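Local coordinates for myosin-I heavy chain (Dictyostelium discoideum, PDB 5EJR), which is an actin-based class VII motor acting in early phagocytosis and adhesion, represented here by the C-terminal MyTH4-FERM domain of its tail, at residues A[471-476]-A[487-492]; A[419-425]-A[437-441]; A[112-116]-A[151-155]. One frame throughout, in Å; residues are numbered along the deposited sequence.

Contact 1. Residues A[471-476]-A[487-492]; sequences DDTFCI and QTFTTD
F474 and F489 meet side by side on the buried face of an antiparallel pair of strands, CD2 of F474 3.6 Å from CD2 of F489. The ring planes are inclined by 31° and the centroids lie 5.7 Å apart, an oblique pair. I476 extends the apolar patch, bringing CG1 to the edge of the F489 ring, 4.0 Å from CE2. The backbone sets this register: F474 and F489 form a hydrogen-bonded pair, N of F489 to O of F474 at 2.8 Å, and I476 pairs likewise with Q487. Past the strand ends, N of T491 reaches O of D472 at 2.9 Å, from above the carbonyl plane. On the other face OG1 of T488 sits beside its backbone N (chi1 -56°), which turns CG2 to T473, 3.9 Å from CB; the T473 hydroxyl bonds to T470. Farther out, V467, F469 and I497 pack on F474, while I427 touches F489. Replacing F489 with alanine would probably leave the F474 ring and CG1 of I476 without their shared neighbour and open a gap toward I427. The chemistry implies a two-sided hairpin of the FERM PTB/PH-like lobe, apolar on the F474/F489/I476 face and threonine-rich on the more exposed one.

Contact 2. Residues A[419-425]-A[437-441]; sequences LFGCTLF and WLAIN. With EDO (1,2-ethanediol), chain H; EDO (1,2-ethanediol), chain F.
L424 and A439 face each other in an antiparallel hairpin of the PTB/PH-like lobe of the FERM domain, built by strands 423-428 and 435-440. Their side chains touch through CD2 of L424 and CB of A439, 3.7 Å apart. The other branch, CD1 of L424, sits over one face of the W437 six-membered ring, offset toward its rim and 19° off the ring normal, which meets the geometry of a CH-pi contact. CD1 of L419 comes to the same ring obliquely, 3.7 Å from CZ3.

The well-buried part is the reverse face, where T423, F425, L438 and I440 are all enclosed. CG of F425 lies anti to its carbonyl carbon (chi1 -63°), which directs the ring across the neighbouring strand: CD2 approaches CD2 of L438 and CE2 approaches CD1 of I440, each at 4.0 Å. Helix 494-505 covers this side, with V500 on T423 and I440 and with I497 on F425. Two hydrogen-bonded pairs, T423 with I440 and F425 with L438, fix the register; the N-H of T423 points almost straight at O of I440, at 174°.

Beyond the strand end the packing gives way to polar, partly solvated contacts in a partly exposed turn. A type II turn from L419 to C422 places G421 at positive phi, and its N donates to O1 of one 1,2-ethanediol, probably a crystallisation additive. SG of C422 rests between CB of A439 and CB of N441, 3.8 Å from the latter. OD1 of N441 turns to the backbone N of G444, whereas its ND2 faces bound solvent: it donates to O2 of a second ethanediol at 2.8 Å and to a water, 2.9 Å away, that in turn donates to O of F420.

Contact 3. Residues A[112-116]-A[151-155]; sequences YRQTN and QLMSR
Near the end of helix 104-113, Y112 and the type I turn R113 to N116 meet helix 142-159, Q151 and R155 approaching the Y112 hydroxyl. NE2 of Q151 donates to OH of Y112 at 2.8 Å, the amide nearly upright to the phenol ring, with planes 80° apart. CG of R155 reaches the ring's edge in its plane, and NH1 adds a weak bond to the same hydroxyl. The Y112 and L152 side chains run alongside each other in opposite senses, CD1 of Y112 4.1 Å from CD2 of L152. Within the helical MyTH4 domain, helix 142-159 is thus joined to the end of helix 104-113 mostly by polar side-chain bonds, and F128 of helix 121-137 touches T115, L152 and R155. Two turns of the R155 chain, about CB-CG (-72°) and CG-CD (-61°), swing its guanidinium end-on to T115: NH2 donates to O at 3.0 Å, from above the carbonyl plane, and NH1 to OG1 at 3.3 Å. That OG1 donates in turn to O of Y112 at 2.7 Å, on a lone pair, and N of T115 binds the same oxygen. OD1 of N116 lies over a guanidinium face, 3.3 Å from NH1, too poorly angled for a hydrogen bond.

In the fold
Contacts 1 and 2 belong to one lobe of the FERM domain, their centres 15 Å apart, and they touch directly: CD2 of F474 in contact 1 packs on CD2 of L438 in contact 2 at 3.6 Å. Helix 494-505 is shared as well, with I497 reaching both F474 and F425, consistent with the two hairpins and the helix enclosing a common apolar interior. Contact 3 is remote, in the MyTH4 domain, with its centre 47 Å from that of contact 1 and 53 Å from that of contact 2; nearest atoms are about 32 Å and 40 Å away. The bound ethanediols lie at contact 2, where one also bonds to Q326 and E330 of helix 317-332.

Contact 1. Residues A[471-476]-A[487-492]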
loop_
_atom_site.group_PDB
_atom_site.type_symbol
_atom_site.label_atom_id
_atom_site.label_comp_id
_atom_site.label_asym_id
_atom_site.label_seq_id
_atom_site.Cartn_x
_atom_site.Cartn_y
_atom_site.Cartn_z
ATOM N N ASP A 471 -10.132 11.503 9.639
ATOM C CA ASP A 471 -9.166 11.462 8.527
ATOM C C ASP A 471 -7.817 12.155 8.855
ATOM O O ASP A 471 -6.828 11.865 8.201
ATOM C CB ASP A 471 -9.762 11.990 7.204
ATOM C CG ASP A 471 -10.669 13.214 7.296
ATOM O OD1 ASP A 471 -10.750 13.825 8.394
ATOM O OD2 ASP A 471 -11.308 13.551 6.274
ATOM N N ASP A 472 -7.761 12.992 9.896
ATOM C CA ASP A 472 -6.519 13.663 10.275
ATOM C C ASP A 472 -6.188 13.580 11.793
ATOM O O ASP A 472 -5.269 14.281 12.255
ATOM C CB ASP A 472 -6.530 15.130 9.771
ATOM C CG ASP A 472 -7.581 16.032 10.394
ATOM O OD1 ASP A 472 -8.413 15.527 11.189
ATOM O OD2 ASP A 472 -7.576 17.247 10.086
ATOM N N THR A 473 -6.925 12.751 12.577
ATOM C CA THR A 473 -6.613 12.641 14.010
ATOM C C THR A 473 -6.753 11.243 14.577
ATOM O O THR A 473 -7.512 10.425 14.064
ATOM C CB THR A 473 -7.454 13.590 14.909
ATOM O OG1 THR A 473 -8.815 13.161 14.899
ATOM C CG2 THR A 473 -7.336 15.080 14.549
ATOM N N PHE A 474 -6.053 11.008 15.691
ATOM C CA PHE A 474 -6.172 9.830 16.537
ATOM C C PHE A 474 -6.562 10.368 17.917
ATOM O O PHE A 474 -5.985 11.345 18.387
ATOM C CB PHE A 474 -4.881 8.986 16.542
ATOM C CG PHE A 474 -4.763 7.923 17.609
ATOM C CD1 PHE A 474 -5.772 6.989 17.803
ATOM C CD2 PHE A 474 -3.625 7.834 18.399
ATOM C CE1 PHE A 474 -5.652 5.996 18.780
ATOM C CE2 PHE A 474 -3.511 6.845 19.376
ATOM C CZ PHE A 474 -4.513 5.922 19.547
ATOM N N CYS A 475 -7.571 9.756 18.545
ATOM C CA CYS A 475 -8.091 10.190 19.838
ATOM C C CYS A 475 -8.183 9.037 20.843
ATOM O O CYS A 475 -8.691 7.978 20.488
ATOM C CB CYS A 475 -9.448 10.868 19.647
ATOM S SG CYS A 475 -10.242 11.374 21.190
ATOM N N ILE A 476 -7.727 9.253 22.097
ATOM C CA ILE A 476 -7.797 8.263 23.197
ATOM C C ILE A 476 -8.696 8.820 24.313
ATOM O O ILE A 476 -8.511 9.954 24.725
ATOM C CB ILE A 476 -6.416 7.735 23.744
ATOM C CG1 ILE A 476 -5.527 8.852 24.311
ATOM C CG2 ILE A 476 -5.654 6.924 22.670
ATOM C CD1 ILE A 476 -4.308 8.326 25.157
ATOM N N GLN A 487 -7.786 12.862 24.666
ATOM C CA GLN A 487 -6.450 13.250 24.184
ATOM C C GLN A 487 -6.388 12.994 22.696
ATOM O O GLN A 487 -6.583 11.854 22.267
ATOM C CB GLN A 487 -5.312 12.490 24.907
ATOM C CG GLN A 487 -5.300 12.646 26.430
ATOM C CD GLN A 487 -4.736 13.963 26.893
ATOM O OE1 GLN A 487 -4.192 14.774 26.111
ATOM N NE2 GLN A 487 -4.829 14.187 28.191
ATOM N N THR A 488 -6.072 14.038 21.924
ATOM C CA THR A 488 -6.076 14.027 20.462
ATOM C C THR A 488 -4.700 14.318 19.853
ATOM O O THR A 488 -3.986 15.198 20.333
ATOM C CB THR A 488 -7.165 15.009 19.982
ATOM O OG1 THR A 488 -8.402 14.607 20.570
ATOM C CG2 THR A 488 -7.316 15.054 18.469
ATOM N N PHE A 489 -4.361 13.601 18.763
ATOM C CA PHE A 489 -3.073 13.733 18.077
ATOM C C PHE A 489 -3.295 13.851 16.583
ATOM O O PHE A 489 -4.087 13.098 16.013
ATOM C CB PHE A 489 -2.173 12.520 18.387
ATOM C CG PHE A 489 -2.273 11.983 19.797
ATOM C CD1 PHE A 489 -1.479 12.499 20.812
ATOM C CD2 PHE A 489 -3.165 10.964 20.111
ATOM C CE1 PHE A 489 -1.564 11.988 22.115
ATOM C CE2 PHE A 489 -3.257 10.461 21.414
ATOM C CZ PHE A 489 -2.445 10.966 22.402
ATOM N N THR A 490 -2.613 14.801 15.948
ATOM C CA THR A 490 -2.764 15.054 14.512
ATOM C C THR A 490 -1.907 14.102 13.735
ATOM O O THR A 490 -0.689 14.087 13.916
ATOM C CB THR A 490 -2.526 16.552 14.204
ATOM O OG1 THR A 490 -3.500 17.316 14.924
ATOM C CG2 THR A 490 -2.572 16.879 12.712
ATOM N N THR A 491 -2.557 13.298 12.862
ATOM C CA THR A 491 -1.949 12.257 12.031
ATOM C C THR A 491 -2.973 11.720 11.049
ATOM O O THR A 491 -4.133 11.515 11.433
ATOM C CB THR A 491 -1.404 11.063 12.903
ATOM O OG1 THR A 491 -1.122 9.950 12.059
ATOM C CG2 THR A 491 -2.376 10.598 14.002
ATOM N N ASP A 492 -2.526 11.364 9.831
ATOM C CA ASP A 492 -3.413 10.749 8.839
ATOM C C ASP A 492 -3.274 9.217 8.842
ATOM O O ASP A 492 -3.842 8.553 7.976
ATOM C CB ASP A 492 -3.102 11.294 7.430
ATOM C CG ASP A 492 -1.687 10.997 6.929
ATOM O OD1 ASP A 492 -0.836 10.564 7.749
ATOM O OD2 ASP A 492 -1.429 11.210 5.720
HETATM O O HOH W 1 -6.386 10.086 6.207
#

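Contact 2. Residues A[419-425]-A[437-441]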
loop_
_atom_site.group_PDB
_atom_site.type_symbol
_atom_site.label_atom_id
_atom_site.label_comp_id
_atom_site.label_asym_id
_atom_site.label_seq_id
_atom_site.Cartn_x
_atom_site.Cartn_y
_atom_site.Cartn_z
ATOM N N LEU A 419 12.415 3.258 23.894
ATOM C CA LEU A 419 11.753 3.100 22.601
ATOM C C LEU A 419 11.777 1.631 22.121
ATOM O O LEU A 419 11.163 1.331 21.099
ATOM C CB LEU A 419 12.414 4.000 21.543
ATOM C CG LEU A 419 12.217 5.529 21.656
ATOM C CD1 LEU A 419 13.039 6.234 20.621
ATOM C CD2 LEU A 419 10.756 5.932 21.487
ATOM N N PHE A 420 12.496 0.728 22.828
ATOM C CA PHE A 420 12.564 -0.667 22.406
ATOM C C PHE A 420 11.159 -1.289 22.437
ATOM O O PHE A 420 10.462 -1.176 23.437
ATOM C CB PHE A 420 13.533 -1.478 23.296
ATOM C CG PHE A 420 13.627 -2.924 22.855
ATOM C CD1 PHE A 420 14.487 -3.297 21.832
ATOM C CD2 PHE A 420 12.777 -3.886 23.391
ATOM C CE1 PHE A 420 14.527 -4.621 21.383
ATOM C CE2 PHE A 420 12.781 -5.197 22.918
ATOM C CZ PHE A 420 13.664 -5.563 21.920
ATOM N N GLY A 421 10.765 -1.942 21.351
ATOM C CA GLY A 421 9.463 -2.614 21.290
ATOM C C GLY A 421 8.295 -1.705 20.959
ATOM O O GLY A 421 7.161 -2.171 20.920
ATOM N N CYS A 422 8.562 -0.408 20.670
ATOM C CA CYS A 422 7.535 0.597 20.331
ATOM C C CYS A 422 7.342 0.693 18.844
ATOM O O CYS A 422 8.343 0.709 18.117
ATOM C CB CYS A 422 7.948 1.971 20.868
ATOM S SG CYS A 422 7.843 2.147 22.653
ATOM N N THR A 423 6.083 0.876 18.387
ATOM C CA THR A 423 5.798 1.236 16.994
ATOM C C THR A 423 5.637 2.776 17.027
ATOM O O THR A 423 4.852 3.304 17.826
ATOM C CB THR A 423 4.606 0.472 16.384
ATOM O OG1 THR A 423 4.912 -0.917 16.349
ATOM C CG2 THR A 423 4.293 0.912 14.945
ATOM N N LEU A 424 6.401 3.490 16.186
ATOM C CA LEU A 424 6.400 4.964 16.173
ATOM C C LEU A 424 5.652 5.576 15.009
ATOM O O LEU A 424 5.724 5.080 13.895
ATOM C CB LEU A 424 7.844 5.531 16.229
ATOM C CG LEU A 424 8.786 4.969 17.298
ATOM C CD1 LEU A 424 10.228 5.428 17.051
ATOM C CD2 LEU A 424 8.367 5.369 18.664
ATOM N N PHE A 425 4.893 6.635 15.280
ATOM C CA PHE A 425 4.144 7.347 14.244
ATOM C C PHE A 425 4.456 8.835 14.388
ATOM O O PHE A 425 4.418 9.353 15.498
ATOM C CB PHE A 425 2.612 7.136 14.431
ATOM C CG PHE A 425 2.139 5.708 14.287
ATOM C CD1 PHE A 425 1.874 5.169 13.033
ATOM C CD2 PHE A 425 2.003 4.889 15.403
ATOM C CE1 PHE A 425 1.463 3.840 12.897
ATOM C CE2 PHE A 425 1.575 3.567 15.271
ATOM C CZ PHE A 425 1.322 3.044 14.019
ATOM N N TRP A 437 6.598 12.062 18.386
ATOM C CA TRP A 437 6.412 10.649 18.054
ATOM C C TRP A 437 5.351 10.032 18.928
ATOM O O TRP A 437 5.474 10.062 20.155
ATOM C CB TRP A 437 7.702 9.839 18.268
ATOM C CG TRP A 437 8.790 10.050 17.264
ATOM C CD1 TRP A 437 8.662 10.541 15.998
ATOM C CD2 TRP A 437 10.172 9.708 17.425
ATOM N NE1 TRP A 437 9.881 10.538 15.364
ATOM C CE2 TRP A 437 10.827 10.029 16.217
ATOM C CE3 TRP A 437 10.928 9.180 18.489
ATOM C CZ2 TRP A 437 12.208 9.845 16.039
ATOM C CZ3 TRP A 437 12.290 8.973 18.305
ATOM C CH2 TRP A 437 12.919 9.312 17.097
ATOM N N LEU A 438 4.323 9.437 18.299
ATOM C CA LEU A 438 3.310 8.685 19.031
ATOM C C LEU A 438 3.926 7.299 19.135
ATOM O O LEU A 438 4.281 6.726 18.107
ATOM C CB LEU A 438 1.982 8.620 18.244
ATOM C CG LEU A 438 0.910 7.698 18.800
ATOM C CD1 LEU A 438 0.235 8.322 19.998
ATOM C CD2 LEU A 438 -0.123 7.362 17.728
ATOM N N ALA A 439 4.131 6.799 20.355
ATOM C CA ALA A 439 4.719 5.475 20.545
ATOM C C ALA A 439 3.675 4.524 21.117
ATOM O O ALA A 439 3.030 4.855 22.114
ATOM C CB ALA A 439 5.915 5.566 21.488
ATOM N N ILE A 440 3.488 3.354 20.485
ATOM C CA ILE A 440 2.537 2.350 20.992
ATOM C C ILE A 440 3.313 1.086 21.214
ATOM O O ILE A 440 4.027 0.644 20.310
ATOM C CB ILE A 440 1.307 2.140 20.060
ATOM C CG1 ILE A 440 0.588 3.512 19.784
ATOM C CG2 ILE A 440 0.322 1.112 20.660
ATOM C CD1 ILE A 440 -0.502 3.482 18.652
ATOM N N ASN A 441 3.194 0.509 22.429
ATOM C CA ASN A 441 3.885 -0.724 22.770
ATOM C C ASN A 441 2.986 -1.607 23.612
ATOM O O ASN A 441 1.777 -1.343 23.668
ATOM C CB ASN A 441 5.241 -0.444 23.430
ATOM C CG ASN A 441 5.133 0.145 24.819
ATOM O OD1 ASN A 441 4.085 0.617 25.255
ATOM N ND2 ASN A 441 6.185 0.015 25.584
HETATM C C1 EDO H . 12.808 -2.844 18.814
HETATM O O1 EDO H . 12.049 -1.667 18.637
HETATM C C2 EDO H . 12.845 -3.835 17.609
HETATM O O2 EDO H . 12.747 -3.253 16.322
HETATM C C1 EDO F . 7.567 3.280 26.713
HETATM O O1 EDO F . 8.923 3.682 26.849
HETATM C C2 EDO F . 7.339 2.225 27.803
HETATM O O2 EDO F . 6.026 1.749 27.750
HETATM O O HOH W 2 7.997 -2.029 24.616
#

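Contact 3. Residues A[112-116]-A[151-155]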
loop_
_atom_site.group_PDB
_atom_site.type_symbol
_atom_site.label_atom_id
_atom_site.label_comp_id
_atom_site.label_asym_id
_atom_site.label_seq_id
_atom_site.Cartn_x
_atom_site.Cartn_y
_atom_site.Cartn_z
ATOM N N TYR A 112 -16.856 1.931 -23.501
ATOM C CA TYR A 112 -17.447 0.986 -24.439
ATOM C C TYR A 112 -17.584 1.561 -25.858
ATOM O O TYR A 112 -17.145 0.922 -26.818
ATOM C CB TYR A 112 -18.790 0.419 -23.940
ATOM C CG TYR A 112 -19.354 -0.559 -24.946
ATOM C CD1 TYR A 112 -18.839 -1.849 -25.056
ATOM C CD2 TYR A 112 -20.291 -0.149 -25.896
ATOM C CE1 TYR A 112 -19.285 -2.726 -26.046
ATOM C CE2 TYR A 112 -20.745 -1.018 -26.888
ATOM C CZ TYR A 112 -20.236 -2.302 -26.961
ATOM O OH TYR A 112 -20.685 -3.152 -27.935
ATOM N N ARG A 113 -18.185 2.757 -25.987
ATOM C CA ARG A 113 -18.354 3.459 -27.272
ATOM C C ARG A 113 -17.017 3.503 -28.021
ATOM O O ARG A 113 -16.972 3.246 -29.222
ATOM C CB ARG A 113 -18.882 4.889 -27.032
ATOM C CG ARG A 113 -18.606 5.884 -28.158
ATOM C CD ARG A 113 -18.487 7.291 -27.626
ATOM N NE ARG A 113 -17.913 8.213 -28.597
ATOM C CZ ARG A 113 -18.628 9.021 -29.373
ATOM N NH1 ARG A 113 -19.954 8.988 -29.333
ATOM N NH2 ARG A 113 -18.025 9.861 -30.201
ATOM N N GLN A 114 -15.924 3.781 -27.304
ATOM C CA GLN A 114 -14.628 3.895 -27.951
ATOM C C GLN A 114 -14.028 2.537 -28.393
ATOM O O GLN A 114 -13.090 2.527 -29.187
ATOM C CB GLN A 114 -13.682 4.719 -27.090
ATOM C CG GLN A 114 -14.054 6.213 -27.052
ATOM C CD GLN A 114 -13.865 6.915 -28.384
ATOM O OE1 GLN A 114 -14.778 7.008 -29.214
ATOM N NE2 GLN A 114 -12.668 7.405 -28.624
ATOM N N THR A 115 -14.627 1.412 -27.971
ATOM C CA THR A 115 -14.193 0.062 -28.387
ATOM C C THR A 115 -14.988 -0.423 -29.619
ATOM O O THR A 115 -14.556 -1.354 -30.294
ATOM C CB THR A 115 -14.365 -0.978 -27.255
ATOM O OG1 THR A 115 -15.740 -1.324 -27.113
ATOM C CG2 THR A 115 -13.777 -0.534 -25.929
ATOM N N ASN A 116 -16.168 0.167 -29.859
ATOM C CA ASN A 116 -17.082 -0.185 -30.948
ATOM C C ASN A 116 -16.725 0.570 -32.234
ATOM O O ASN A 116 -16.805 1.797 -32.265
ATOM C CB ASN A 116 -18.523 0.117 -30.515
ATOM C CG ASN A 116 -19.594 -0.760 -31.108
ATOM O OD1 ASN A 116 -19.389 -1.940 -31.418
ATOM N ND2 ASN A 116 -20.801 -0.227 -31.176
ATOM N N GLN A 151 -24.510 -6.800 -23.746
ATOM C CA GLN A 151 -23.779 -6.180 -24.843
ATOM C C GLN A 151 -22.366 -6.762 -24.920
ATOM O O GLN A 151 -21.937 -7.133 -26.007
ATOM C CB GLN A 151 -23.742 -4.653 -24.679
ATOM C CG GLN A 151 -23.132 -3.910 -25.878
ATOM C CD GLN A 151 -24.022 -3.777 -27.105
ATOM O OE1 GLN A 151 -25.186 -4.207 -27.137
ATOM N NE2 GLN A 151 -23.492 -3.146 -28.146
ATOM N N LEU A 152 -21.643 -6.852 -23.772
ATOM C CA LEU A 152 -20.295 -7.433 -23.719
ATOM C C LEU A 152 -20.343 -8.883 -24.197
ATOM O O LEU A 152 -19.510 -9.273 -25.014
ATOM C CB LEU A 152 -19.704 -7.365 -22.294
ATOM C CG LEU A 152 -19.379 -5.994 -21.699
ATOM C CD1 LEU A 152 -18.734 -6.155 -20.337
ATOM C CD2 LEU A 152 -18.457 -5.173 -22.603
ATOM N N MET A 153 -21.372 -9.651 -23.730
ATOM C CA MET A 153 -21.653 -11.037 -24.102
ATOM C C MET A 153 -21.832 -11.141 -25.630
ATOM O O MET A 153 -21.301 -12.074 -26.237
ATOM C CB MET A 153 -22.917 -11.536 -23.389
ATOM C CG MET A 153 -22.711 -11.927 -21.926
ATOM S SD MET A 153 -24.274 -12.498 -21.172
ATOM C CE MET A 153 -23.771 -12.676 -19.464
ATOM N N SER A 154 -22.540 -10.153 -26.256
ATOM C CA SER A 154 -22.758 -10.094 -27.717
ATOM C C SER A 154 -21.461 -9.792 -28.470
ATOM O O SER A 154 -21.203 -10.365 -29.531
ATOM C CB SER A 154 -23.814 -9.055 -28.073
ATOM O OG SER A 154 -25.110 -9.523 -27.736
ATOM N N ARG A 155 -20.643 -8.890 -27.926
ATOM C CA ARG A 155 -19.358 -8.565 -28.538
ATOM C C ARG A 155 -18.409 -9.753 -28.419
ATOM O O ARG A 155 -17.532 -9.906 -29.263
ATOM C CB ARG A 155 -18.726 -7.344 -27.865
ATOM C CG ARG A 155 -19.378 -6.028 -28.253
ATOM C CD ARG A 155 -19.064 -5.590 -29.681
ATOM N NE ARG A 155 -17.637 -5.366 -29.943
ATOM C CZ ARG A 155 -16.985 -4.242 -29.656
ATOM N NH1 ARG A 155 -17.601 -3.248 -29.025
ATOM N NH2 ARG A 155 -15.705 -4.114 -29.972
#